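Local structure of glycerophosphoryl diester phosphodiesterase (3MZ2) at residues A[20-25]-A[286-291]; A[106-109]-A[113-116]; A[124-129]-A[152-157]; A[193-196]-A[201-204]; A[216-221]-A[256-261]. The protein probably hydrolyses glycerophosphodiesters and belongs to the TIM-barrel glycerophosphodiester phosphodiesterase family. All blocks are in the same frame, centred on the assembly; numbering follows the deposited sequence.

Contact 1: A[20-25]-A[286-291]; sequences LISFYQ and GKFFST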
# COMPACT_ATOMS: atom_id res chain seq x y z
N LEU A 20 -17.75 15.23 -16.11
CA LEU A 20 -16.56 15.00 -15.31
C LEU A 20 -15.37 14.92 -16.25
O LEU A 20 -14.34 15.51 -15.98
CB LEU A 20 -16.68 13.73 -14.44
CG LEU A 20 -15.47 13.39 -13.55
CD1 LEU A 20 -15.13 14.45 -12.54
CD2 LEU A 20 -15.75 12.01 -12.86
N ILE A 21 -15.51 14.21 -17.36
CA ILE A 21 -14.42 14.13 -18.37
C ILE A 21 -14.12 15.53 -18.90
O ILE A 21 -12.98 15.95 -18.96
CB ILE A 21 -14.82 13.17 -19.53
CG1 ILE A 21 -14.82 11.73 -19.04
CG2 ILE A 21 -13.93 13.34 -20.80
CD1 ILE A 21 -15.58 10.76 -19.97
N SER A 22 -15.17 16.29 -19.20
CA SER A 22 -14.97 17.65 -19.67
C SER A 22 -14.22 18.52 -18.67
O SER A 22 -13.28 19.26 -19.04
CB SER A 22 -16.31 18.31 -19.95
OG SER A 22 -16.12 19.53 -20.64
N PHE A 23 -14.65 18.43 -17.41
CA PHE A 23 -14.05 19.19 -16.32
C PHE A 23 -12.53 18.98 -16.31
O PHE A 23 -11.76 19.93 -16.18
CB PHE A 23 -14.69 18.78 -14.96
CG PHE A 23 -14.15 19.52 -13.74
CD1 PHE A 23 -14.48 20.85 -13.49
CD2 PHE A 23 -13.29 18.90 -12.85
CE1 PHE A 23 -14.02 21.51 -12.36
CE2 PHE A 23 -12.80 19.56 -11.74
CZ PHE A 23 -13.18 20.86 -11.50
N TYR A 24 -12.13 17.73 -16.51
CA TYR A 24 -10.71 17.34 -16.46
C TYR A 24 -10.01 17.33 -17.84
O TYR A 24 -8.85 16.91 -17.90
CB TYR A 24 -10.53 15.98 -15.76
CG TYR A 24 -10.60 16.14 -14.24
CD1 TYR A 24 -9.68 16.94 -13.58
CD2 TYR A 24 -11.57 15.48 -13.49
CE1 TYR A 24 -9.73 17.13 -12.23
CE2 TYR A 24 -11.63 15.66 -12.14
CZ TYR A 24 -10.68 16.45 -11.49
OH TYR A 24 -10.77 16.66 -10.11
N GLN A 25 -10.66 17.79 -18.90
CA GLN A 25 -9.98 17.95 -20.20
C GLN A 25 -9.15 19.22 -20.14
O GLN A 25 -9.70 20.36 -19.98
CB GLN A 25 -10.96 18.01 -21.38
CG GLN A 25 -10.29 18.17 -22.77
CD GLN A 25 -9.48 16.93 -23.22
OE1 GLN A 25 -9.44 15.91 -22.52
NE2 GLN A 25 -8.85 17.01 -24.39
N GLY A 286 -15.40 27.92 -16.35
CA GLY A 286 -16.20 28.69 -15.37
C GLY A 286 -17.55 28.06 -15.08
O GLY A 286 -18.07 28.16 -13.96
N LYS A 287 -18.12 27.41 -16.08
CA LYS A 287 -19.45 26.81 -15.95
C LYS A 287 -19.55 25.69 -14.90
O LYS A 287 -20.64 25.34 -14.47
CB LYS A 287 -19.87 26.25 -17.30
CG LYS A 287 -18.97 25.15 -17.84
CD LYS A 287 -19.54 24.67 -19.14
CE LYS A 287 -18.76 23.53 -19.74
NZ LYS A 287 -19.33 23.12 -21.06
N PHE A 288 -18.41 25.11 -14.52
CA PHE A 288 -18.39 24.01 -13.58
C PHE A 288 -18.42 24.42 -12.10
O PHE A 288 -18.31 23.54 -11.24
CB PHE A 288 -17.16 23.12 -13.84
CG PHE A 288 -17.20 22.40 -15.18
CD1 PHE A 288 -18.13 21.41 -15.40
CD2 PHE A 288 -16.31 22.73 -16.19
CE1 PHE A 288 -18.19 20.75 -16.62
CE2 PHE A 288 -16.38 22.05 -17.44
CZ PHE A 288 -17.28 21.06 -17.63
N PHE A 289 -18.47 25.71 -11.83
CA PHE A 289 -18.37 26.22 -10.48
C PHE A 289 -19.62 26.97 -10.09
O PHE A 289 -20.13 27.80 -10.86
CB PHE A 289 -17.17 27.16 -10.37
CG PHE A 289 -15.86 26.50 -10.58
CD1 PHE A 289 -15.33 26.35 -11.86
CD2 PHE A 289 -15.16 25.98 -9.51
CE1 PHE A 289 -14.13 25.73 -12.08
CE2 PHE A 289 -13.94 25.36 -9.72
CZ PHE A 289 -13.43 25.23 -11.00
N SER A 290 -20.08 26.75 -8.88
CA SER A 290 -21.27 27.43 -8.35
C SER A 290 -21.19 27.50 -6.83
O SER A 290 -20.12 27.30 -6.25
CB SER A 290 -22.55 26.71 -8.80
OG SER A 290 -23.70 27.51 -8.56
N THR A 291 -22.31 27.83 -6.19
CA THR A 291 -22.38 27.91 -4.74
C THR A 291 -23.70 27.30 -4.27
O THR A 291 -24.68 27.26 -5.00
CB THR A 291 -22.29 29.35 -4.19
OG1 THR A 291 -23.36 30.12 -4.70
CG2 THR A 291 -20.99 30.03 -4.57
O HOH W 1 -18.43 20.59 -21.43

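Contact 2: A[106-109]-A[113-116]; sequences RLKD and NITN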
# COMPACT_ATOMS: atom_id res chain seq x y z
N ARG A 106 -13.14 10.17 19.14
CA ARG A 106 -13.24 11.51 18.56
C ARG A 106 -11.95 11.83 17.85
O ARG A 106 -10.86 11.37 18.24
CB ARG A 106 -13.52 12.55 19.64
CG ARG A 106 -14.93 12.47 20.26
CD ARG A 106 -16.01 12.44 19.18
NE ARG A 106 -17.33 12.60 19.78
CZ ARG A 106 -18.10 11.60 20.21
NH1 ARG A 106 -17.75 10.33 20.08
NH2 ARG A 106 -19.28 11.90 20.76
N LEU A 107 -12.07 12.60 16.78
CA LEU A 107 -10.94 12.95 15.96
C LEU A 107 -10.17 14.11 16.53
O LEU A 107 -10.74 15.05 17.10
CB LEU A 107 -11.43 13.31 14.56
CG LEU A 107 -12.07 12.18 13.73
CD1 LEU A 107 -12.61 12.70 12.38
CD2 LEU A 107 -11.14 10.99 13.54
N LYS A 108 -8.86 14.07 16.28
CA LYS A 108 -7.92 15.11 16.71
C LYS A 108 -7.52 15.93 15.49
O LYS A 108 -7.34 15.38 14.43
CB LYS A 108 -6.64 14.47 17.29
CG LYS A 108 -6.65 13.95 18.71
CD LYS A 108 -5.33 13.15 18.96
CE LYS A 108 -5.23 12.49 20.35
NZ LYS A 108 -4.34 11.25 20.40
N ASP A 109 -7.37 17.25 15.67
CA ASP A 109 -6.82 18.12 14.62
C ASP A 109 -5.29 17.96 14.57
O ASP A 109 -4.75 17.21 15.38
CB ASP A 109 -7.27 19.58 14.81
CG ASP A 109 -6.66 20.26 16.06
OD1 ASP A 109 -5.66 19.76 16.61
OD2 ASP A 109 -7.16 21.35 16.42
N ASN A 113 -5.44 18.71 19.36
CA ASN A 113 -6.69 19.04 20.03
C ASN A 113 -7.73 17.97 19.68
O ASN A 113 -7.86 17.62 18.50
CB ASN A 113 -7.25 20.40 19.59
CG ASN A 113 -6.31 21.55 19.86
OD1 ASN A 113 -5.93 21.80 21.01
ND2 ASN A 113 -5.97 22.30 18.80
N ILE A 114 -8.46 17.47 20.69
CA ILE A 114 -9.54 16.50 20.45
C ILE A 114 -10.81 17.29 20.16
O ILE A 114 -11.20 18.13 20.94
CB ILE A 114 -9.79 15.57 21.65
CG1 ILE A 114 -8.49 14.91 22.13
CG2 ILE A 114 -10.78 14.47 21.25
CD1 ILE A 114 -8.60 14.26 23.48
N THR A 115 -11.41 17.03 18.99
CA THR A 115 -12.64 17.71 18.57
C THR A 115 -13.81 16.87 19.06
O THR A 115 -13.61 15.85 19.73
CB THR A 115 -12.70 17.85 17.06
OG1 THR A 115 -12.91 16.54 16.48
CG2 THR A 115 -11.40 18.50 16.50
N ASN A 116 -15.03 17.28 18.72
CA ASN A 116 -16.19 16.43 18.93
C ASN A 116 -16.68 15.80 17.62
O ASN A 116 -17.85 15.46 17.49
CB ASN A 116 -17.34 17.20 19.59
CG ASN A 116 -18.35 16.28 20.25
OD1 ASN A 116 -17.99 15.24 20.80
ND2 ASN A 116 -19.61 16.68 20.23

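Contact 3: A[124-129]-A[152-157]; sequences EAIRWA and TDMQAE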
# COMPACT_ATOMS: atom_id res chain seq x y z
N GLU A 124 -21.38 7.90 3.93
CA GLU A 124 -21.82 9.25 4.33
C GLU A 124 -21.14 10.31 3.47
O GLU A 124 -21.79 11.29 3.06
CB GLU A 124 -21.53 9.54 5.80
CG GLU A 124 -21.77 11.00 6.23
CD GLU A 124 -21.35 11.25 7.66
OE1 GLU A 124 -20.60 10.41 8.21
OE2 GLU A 124 -21.78 12.26 8.23
N ALA A 125 -19.85 10.11 3.17
CA ALA A 125 -19.12 11.08 2.39
C ALA A 125 -19.60 11.13 0.95
O ALA A 125 -19.75 12.21 0.36
CB ALA A 125 -17.60 10.76 2.46
N ILE A 126 -19.86 9.96 0.37
CA ILE A 126 -20.34 9.87 -1.00
C ILE A 126 -21.71 10.54 -1.11
O ILE A 126 -21.94 11.34 -2.03
CB ILE A 126 -20.40 8.38 -1.47
CG1 ILE A 126 -19.01 7.80 -1.67
CG2 ILE A 126 -21.19 8.19 -2.80
CD1 ILE A 126 -19.05 6.33 -1.90
N ARG A 127 -22.63 10.23 -0.19
CA ARG A 127 -23.97 10.82 -0.20
C ARG A 127 -23.92 12.35 -0.11
O ARG A 127 -24.64 13.06 -0.82
CB ARG A 127 -24.82 10.27 0.95
CG ARG A 127 -25.22 8.80 0.78
CD ARG A 127 -26.44 8.44 1.66
NE ARG A 127 -27.53 9.38 1.45
CZ ARG A 127 -28.44 9.69 2.36
NH1 ARG A 127 -28.40 9.11 3.55
NH2 ARG A 127 -29.39 10.57 2.08
N TRP A 128 -23.03 12.85 0.72
CA TRP A 128 -22.81 14.29 0.87
C TRP A 128 -22.16 14.94 -0.33
O TRP A 128 -22.49 16.04 -0.71
CB TRP A 128 -21.93 14.52 2.10
CG TRP A 128 -21.52 15.96 2.25
CD1 TRP A 128 -22.26 16.98 2.82
CD2 TRP A 128 -20.32 16.55 1.80
NE1 TRP A 128 -21.56 18.16 2.75
CE2 TRP A 128 -20.37 17.93 2.11
CE3 TRP A 128 -19.18 16.06 1.14
CZ2 TRP A 128 -19.30 18.82 1.82
CZ3 TRP A 128 -18.13 16.96 0.82
CH2 TRP A 128 -18.22 18.31 1.16
N ALA A 129 -21.24 14.23 -0.96
CA ALA A 129 -20.46 14.83 -2.04
C ALA A 129 -21.29 15.08 -3.31
O ALA A 129 -20.96 15.97 -4.09
CB ALA A 129 -19.25 13.95 -2.35
N THR A 152 -19.97 1.58 -8.78
CA THR A 152 -20.85 1.18 -9.84
C THR A 152 -22.27 1.02 -9.34
O THR A 152 -23.22 1.53 -9.95
CB THR A 152 -20.39 -0.09 -10.54
OG1 THR A 152 -19.05 0.13 -11.01
CG2 THR A 152 -21.30 -0.45 -11.77
N ASP A 153 -22.43 0.31 -8.23
CA ASP A 153 -23.78 0.02 -7.68
C ASP A 153 -24.51 1.31 -7.29
O ASP A 153 -25.73 1.41 -7.40
CB ASP A 153 -23.72 -0.85 -6.42
CG ASP A 153 -23.27 -2.33 -6.68
OD1 ASP A 153 -23.07 -2.77 -7.84
OD2 ASP A 153 -23.11 -3.03 -5.67
N MSE A 154 -23.75 2.31 -6.86
CA MSE A 154 -24.26 3.60 -6.36
C MSE A 154 -24.43 4.62 -7.49
O MSE A 154 -24.93 5.74 -7.24
CB MSE A 154 -23.30 4.21 -5.32
CG MSE A 154 -23.17 3.42 -4.03
SE MSE A 154 -22.18 4.35 -2.66
CE MSE A 154 -23.46 5.79 -2.29
N GLN A 155 -24.01 4.25 -8.70
CA GLN A 155 -24.02 5.16 -9.87
C GLN A 155 -23.28 6.43 -9.51
O GLN A 155 -23.66 7.50 -9.93
CB GLN A 155 -25.45 5.39 -10.40
CG GLN A 155 -26.19 4.06 -10.65
CD GLN A 155 -27.65 4.22 -11.12
OE1 GLN A 155 -28.43 3.28 -11.05
NE2 GLN A 155 -27.98 5.36 -11.64
N ALA A 156 -22.14 6.28 -8.82
CA ALA A 156 -21.36 7.40 -8.28
C ALA A 156 -20.16 7.76 -9.16
O ALA A 156 -19.31 8.54 -8.77
CB ALA A 156 -20.86 7.07 -6.81
N GLU A 157 -20.09 7.18 -10.35
CA GLU A 157 -18.97 7.51 -11.26
C GLU A 157 -18.72 8.97 -11.53
O GLU A 157 -17.55 9.36 -11.72
CB GLU A 157 -19.10 6.81 -12.60
CG GLU A 157 -19.28 5.26 -12.52
CD GLU A 157 -20.73 4.80 -12.59
OE1 GLU A 157 -21.64 5.51 -12.10
OE2 GLU A 157 -20.97 3.69 -13.14

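Contact 4: A[193-196]-A[201-204]; sequences QDYE and PWSH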
# COMPACT_ATOMS: atom_id res chain seq x y z
N GLN A 193 3.76 5.88 -21.10
CA GLN A 193 3.69 4.75 -22.00
C GLN A 193 2.88 3.59 -21.41
O GLN A 193 2.12 2.91 -22.12
CB GLN A 193 5.09 4.24 -22.42
CG GLN A 193 5.08 3.16 -23.55
CD GLN A 193 4.67 3.71 -24.91
OE1 GLN A 193 5.20 4.73 -25.37
NE2 GLN A 193 3.74 3.03 -25.57
N ASP A 194 3.10 3.34 -20.13
CA ASP A 194 2.38 2.31 -19.35
C ASP A 194 0.84 2.45 -19.51
O ASP A 194 0.13 1.46 -19.79
CB ASP A 194 2.75 2.43 -17.86
CG ASP A 194 2.13 1.37 -17.00
OD1 ASP A 194 1.86 0.26 -17.51
OD2 ASP A 194 1.93 1.63 -15.80
N TYR A 195 0.30 3.64 -19.28
CA TYR A 195 -1.14 3.78 -19.41
C TYR A 195 -1.60 3.55 -20.83
O TYR A 195 -2.66 2.95 -21.05
CB TYR A 195 -1.67 5.13 -18.90
CG TYR A 195 -1.46 5.23 -17.43
CD1 TYR A 195 -2.32 4.63 -16.53
CD2 TYR A 195 -0.33 5.87 -16.95
CE1 TYR A 195 -2.10 4.68 -15.18
CE2 TYR A 195 -0.06 5.92 -15.57
CZ TYR A 195 -0.96 5.32 -14.69
OH TYR A 195 -0.78 5.34 -13.32
N GLU A 196 -0.80 4.00 -21.81
CA GLU A 196 -1.15 3.80 -23.20
C GLU A 196 -1.12 2.32 -23.54
O GLU A 196 -2.03 1.82 -24.17
CB GLU A 196 -0.24 4.59 -24.15
CG GLU A 196 -0.46 6.04 -23.94
CD GLU A 196 0.41 6.95 -24.79
OE1 GLU A 196 1.45 6.50 -25.30
OE2 GLU A 196 0.02 8.14 -24.91
N PRO A 201 -8.06 5.25 -21.64
CA PRO A 201 -8.25 6.53 -22.33
C PRO A 201 -7.75 7.72 -21.53
O PRO A 201 -8.04 7.82 -20.36
CB PRO A 201 -9.77 6.62 -22.51
CG PRO A 201 -10.29 5.24 -22.25
CD PRO A 201 -9.34 4.58 -21.35
N TRP A 202 -7.00 8.62 -22.16
CA TRP A 202 -6.49 9.78 -21.46
C TRP A 202 -7.68 10.67 -20.99
O TRP A 202 -7.53 11.38 -20.01
CB TRP A 202 -5.49 10.56 -22.35
CG TRP A 202 -4.16 9.90 -22.51
CD1 TRP A 202 -3.57 9.51 -23.69
CD2 TRP A 202 -3.21 9.62 -21.48
NE1 TRP A 202 -2.34 8.95 -23.44
CE2 TRP A 202 -2.08 9.03 -22.10
CE3 TRP A 202 -3.23 9.79 -20.09
CZ2 TRP A 202 -0.97 8.58 -21.36
CZ3 TRP A 202 -2.12 9.38 -19.33
CH2 TRP A 202 -1.00 8.77 -19.98
N SER A 203 -8.79 10.61 -21.70
CA SER A 203 -9.98 11.33 -21.29
C SER A 203 -10.47 10.89 -19.91
O SER A 203 -11.22 11.61 -19.27
CB SER A 203 -11.10 11.18 -22.30
OG SER A 203 -11.48 9.83 -22.49
N HIS A 204 -10.11 9.68 -19.50
CA HIS A 204 -10.48 9.20 -18.16
C HIS A 204 -9.39 9.34 -17.08
O HIS A 204 -9.52 8.76 -15.98
CB HIS A 204 -10.90 7.73 -18.29
CG HIS A 204 -12.23 7.60 -18.96
ND1 HIS A 204 -13.34 7.08 -18.35
CD2 HIS A 204 -12.61 7.95 -20.21
CE1 HIS A 204 -14.36 7.11 -19.19
NE2 HIS A 204 -13.94 7.60 -20.34

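Contact 5: A[216-221]-A[256-261]; sequences EVREVI and IRQGVD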
# COMPACT_ATOMS: atom_id res chain seq x y z
N GLU A 216 12.51 17.39 -15.67
CA GLU A 216 11.96 16.10 -16.13
C GLU A 216 10.44 16.05 -15.98
O GLU A 216 9.71 15.57 -16.87
CB GLU A 216 12.55 14.93 -15.31
CG GLU A 216 12.01 13.52 -15.74
CD GLU A 216 11.54 12.65 -14.56
OE1 GLU A 216 12.39 12.31 -13.69
OE2 GLU A 216 10.32 12.29 -14.49
N VAL A 217 9.96 16.51 -14.82
CA VAL A 217 8.53 16.49 -14.55
C VAL A 217 7.83 17.52 -15.43
O VAL A 217 6.72 17.27 -15.95
CB VAL A 217 8.23 16.77 -13.07
CG1 VAL A 217 6.77 17.10 -12.82
CG2 VAL A 217 8.71 15.57 -12.20
N ARG A 218 8.47 18.66 -15.68
CA ARG A 218 7.91 19.60 -16.67
C ARG A 218 7.71 19.00 -18.10
O ARG A 218 6.74 19.31 -18.78
CB ARG A 218 8.72 20.91 -16.74
CG ARG A 218 8.56 21.76 -15.49
CD ARG A 218 9.23 23.14 -15.58
NE ARG A 218 8.35 24.15 -16.21
CZ ARG A 218 8.27 24.41 -17.52
NH1 ARG A 218 9.03 23.77 -18.41
NH2 ARG A 218 7.41 25.33 -17.97
N GLU A 219 8.64 18.17 -18.53
CA GLU A 219 8.55 17.48 -19.79
C GLU A 219 7.34 16.54 -19.77
O GLU A 219 6.58 16.49 -20.72
CB GLU A 219 9.85 16.73 -20.05
CG GLU A 219 10.05 16.20 -21.47
CD GLU A 219 9.20 14.98 -21.77
OE1 GLU A 219 9.07 14.08 -20.89
OE2 GLU A 219 8.69 14.92 -22.93
N VAL A 220 7.16 15.80 -18.68
CA VAL A 220 5.98 14.93 -18.54
C VAL A 220 4.69 15.75 -18.59
O VAL A 220 3.73 15.36 -19.24
CB VAL A 220 6.08 14.06 -17.28
CG1 VAL A 220 4.79 13.26 -17.03
CG2 VAL A 220 7.31 13.12 -17.38
N ILE A 221 4.69 16.91 -17.92
CA ILE A 221 3.50 17.75 -17.92
C ILE A 221 3.16 18.22 -19.32
O ILE A 221 1.98 18.22 -19.70
CB ILE A 221 3.68 18.97 -16.96
CG1 ILE A 221 3.70 18.52 -15.50
CG2 ILE A 221 2.62 19.98 -17.21
CD1 ILE A 221 4.28 19.58 -14.56
N ILE A 256 1.74 27.14 -9.72
CA ILE A 256 0.81 27.53 -10.77
C ILE A 256 1.58 28.24 -11.95
O ILE A 256 1.35 27.96 -13.13
CB ILE A 256 -0.35 28.39 -10.22
CG1 ILE A 256 -1.17 27.60 -9.17
CG2 ILE A 256 -1.27 28.89 -11.33
CD1 ILE A 256 -1.69 26.22 -9.66
N ARG A 257 2.54 29.07 -11.60
CA ARG A 257 3.30 29.81 -12.61
C ARG A 257 4.10 28.85 -13.52
O ARG A 257 4.38 29.20 -14.69
CB ARG A 257 4.25 30.81 -11.95
CG ARG A 257 3.60 32.03 -11.32
CD ARG A 257 4.71 33.02 -10.90
NE ARG A 257 4.18 34.08 -10.02
CZ ARG A 257 4.42 34.20 -8.70
NH1 ARG A 257 5.22 33.35 -8.04
NH2 ARG A 257 3.85 35.21 -8.03
N GLN A 258 4.46 27.68 -12.97
CA GLN A 258 5.20 26.65 -13.71
C GLN A 258 4.31 25.82 -14.66
O GLN A 258 4.81 24.97 -15.43
CB GLN A 258 5.93 25.68 -12.77
CG GLN A 258 7.04 26.26 -11.87
CD GLN A 258 8.20 26.85 -12.64
OE1 GLN A 258 8.05 27.28 -13.79
NE2 GLN A 258 9.38 26.89 -12.01
N GLY A 259 3.00 26.04 -14.61
CA GLY A 259 2.05 25.43 -15.59
C GLY A 259 1.24 24.27 -15.03
O GLY A 259 0.45 23.64 -15.76
N VAL A 260 1.45 23.99 -13.75
CA VAL A 260 0.72 22.91 -13.05
C VAL A 260 -0.75 23.35 -12.87
O VAL A 260 -1.08 24.55 -12.65
CB VAL A 260 1.38 22.60 -11.72
CG1 VAL A 260 0.48 21.69 -10.86
CG2 VAL A 260 2.78 21.94 -11.93
N ASP A 261 -1.65 22.37 -13.01
CA ASP A 261 -3.11 22.62 -13.11
C ASP A 261 -3.81 22.50 -11.78
O ASP A 261 -4.82 23.20 -11.52
CB ASP A 261 -3.72 21.67 -14.15
CG ASP A 261 -2.97 21.73 -15.48
OD1 ASP A 261 -2.88 22.85 -16.04
OD2 ASP A 261 -2.36 20.70 -15.85

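Contact 1: A[20-25]-A[286-291]
F23 and F288 form an offset edge-to-face pair, with the edge of F23 turned to the face of F288. The ring centroids are 5.5 Å apart and the planes stand at 84°. The root of F23 lies over the same face: its CB sits 4.2 Å from the centroid of the F288 ring, almost on the ring normal, as a CH-pi contact. F23 CD1 then runs back along F288 to within 3.5 Å of F288 CB, because chi1 of -180° carries the F23 ring away from its own backbone N and past the other side chain. K287 CG lies over the opposite face of F288, toward its rim. Further along the F23 rim, CE1 reaches F289 CZ at 4.0 Å. At the edge of F288, S22 OG approaches CZ; in one of the two S22 conformers, a water joins this OG to K287 NZ.

In the next shell, L12 and L33 touch both F23 and F289, and the backbone of F288 bonds to Q13. Helix 17-23 also meets I134, M181 and H204, each just before a barrel strand. This is consistent with a helix that covers the N-terminal end of a TIM barrel, with the chain's C-terminal part packed beside it.

Contact 2: A[106-109]-A[113-116]
D109 and N113 grip each other through backbone and side chains at once. In the backbone, D109 N donates to N113 O at 2.9 Å, and T115 N donates to L107 O at 2.8 Å. These two bonds flank K108 and I114, which make a non-hydrogen-bonded antiparallel pair; K108 CA also comes within 3.1 Å of N113 O, a CA-H...O contact. This is a short hairpin-like turn in the long loop between helices 99-102 and 122-129, its arms held by a single beta bridge.

N113 ND2 meets the syn lone pair of D109 OD2 at 2.8 Å, while N113 N reaches OD1 from above the carboxylate plane. D109 can do this with CG turned between its backbone N and carbonyl (chi1 69°). OD2 also accepts from G44 N, and an alanine at D109 would probably leave N113 N, N113 ND2 and G44 N without their carboxylate acceptor and the turn freer to move. L107 O takes a second donor, T115 OG1, at 2.7 Å. R106 NE bonds to N116 OD1 at 2.9 Å, and K108 NZ goes to E85 O and S88 O.

Apolar contacts are few: R106 CB meets I114 CG2 at 3.7 Å, and K108 CG runs alongside I114 CG1.

Contact 3: A[124-129]-A[152-157]
I126 meets the selenomethionine M154 and the methyl of A156, and what passes between them is apolar. The side chains of I126 and M154 meet at a slant, each offering its end to the other. I126 CD1 lies 3.8 Å from M154 SE, and I126 CG2 is 4.0 Å from the same selenium, so both branches of the isoleucine lie against one side of it. M154 gets there with its chain extended as far as SE and then bent at chi3 (68°), which turns CE back toward CG2. The modelled CE to CG2 approach is tighter than a normal carbon contact, and M154 has a second conformer, so that distance is doubtful. Two residues further on, A156 CB closes on I126 CG2 at 4.2 Å.

Backbone hydrogen bonds shape each side. Helix 122-129 is held by A129 N to A125 O at 2.8 Å. Beyond residue 153, Q155 adopts a positive phi of 54° in a Schellman motif, and Q155 N bonds back to T152 O at 3.1 Å. The turn brings A156 round to the side where M154 already faces I126.

I126 also touches L135 of strand 135-137 and Y159, just ahead of strand 160-164. The turn that follows helix 144-153 thus packs against helix 122-129, outside the parallel strands, as in a TIM barrel.

Contact 4: A[193-196]-A[201-204]
The indole of W202 has E196 at its edge and Y195 beside its far end. E196 OE2 lies close to the ring plane and accepts from W202 NE1 at 2.9 Å with an N-H...O angle of 154°. It does so through its anti lone pair, the one away from the other oxygen, and the carboxylate is turned 69° against the indole. The two side chains cross at about a right angle, with E196 CG 3.5 Å from W202 NE1. At the end of the six-membered ring, CH2 approaches Y195 CB at 3.9 Å, obliquely to the indole; the tyrosine hydroxyl itself runs off to F185 O.

E196 OE2 has a second partner, R227 NE in a salt bridge, which probably keeps the carboxylate charged and in place for the indole. An alanine in place of W202 would probably cost E196 OE2 its indole donor and open a gap beside Y195 CB.

W202 begins a single 3-10 turn, in which H204 N bonds to P201 O. The contact closes the short link between helix 189-197 and strand 205-210; H204 bonds backbone to backbone with F182 of the adjacent strand 182-185, and with S203 it meets I21 of helix 17-23.

Contact 5: A[216-221]-A[256-261]
The Schellman motif that ends helix 245-257 sets Q258, G259 and V260 against R218 and I221 of helix 215-226. G259 has a positive phi of 105°, where a side chain would jam against the carbonyl of Q258, and its N bonds back to I256 O at 2.9 Å. A CB on G259 would also point at helix 215-226, in the direction of R218 and I221.

Two meetings carry the contact. The apolar one is I221 CD1 against V260 CG2 at 3.8 Å, two methyls on side chains that cross at about a right angle. I221 reaches there with CG1 anti to its carbonyl carbon (chi1 -70°) and the chain nearly extended. The polar one is looser. The R218 chain bends at chi3 (86°) and brings its guanidinium obliquely toward Q258 O, with NE and NH2 each 3.7 Å away. These separations are too long to count as hydrogen bonds, and NE, buried here, finds no partner in the model. The partial negative charge of the C-terminal carbonyls probably attracts the arginine weakly. Q258 is modelled in two conformers, so the position of its amide is less certain.

I221 also touches C231, and V260 reaches I213 and I233. Next along the chain, D261 is buried, bound to R30, H225 and C231 N. The turn delivers the chain into strand 262-265, which pairs in parallel with 33-36 and 231-234: the alpha-to-beta connection of a TIM barrel, leading into the strand that closes the ring.

In the fold
Contact 1 joins the two ends of the chain, and the other four follow inside that span in the order 2, 3, 4, 5. Contacts 3, 4 and 5 each involve the turn leading into a barrel strand: 160-164, 205-210 and 262-265. Helix 17-23 of contact 1 reaches the first two of these contacts, with L20 CD2 touching E157 O of contact 3. The terminal pieces of the chain are thereby packed against turns that enter the barrel strands. Contact 5 stays about 8 Å from contact 1 at the nearest atoms. Contact 2 lies across the chain's centre from contacts 1, 4 and 5, its centre 34 Å from that of contact 1, in a long loop beside residues that follow strand 33-36.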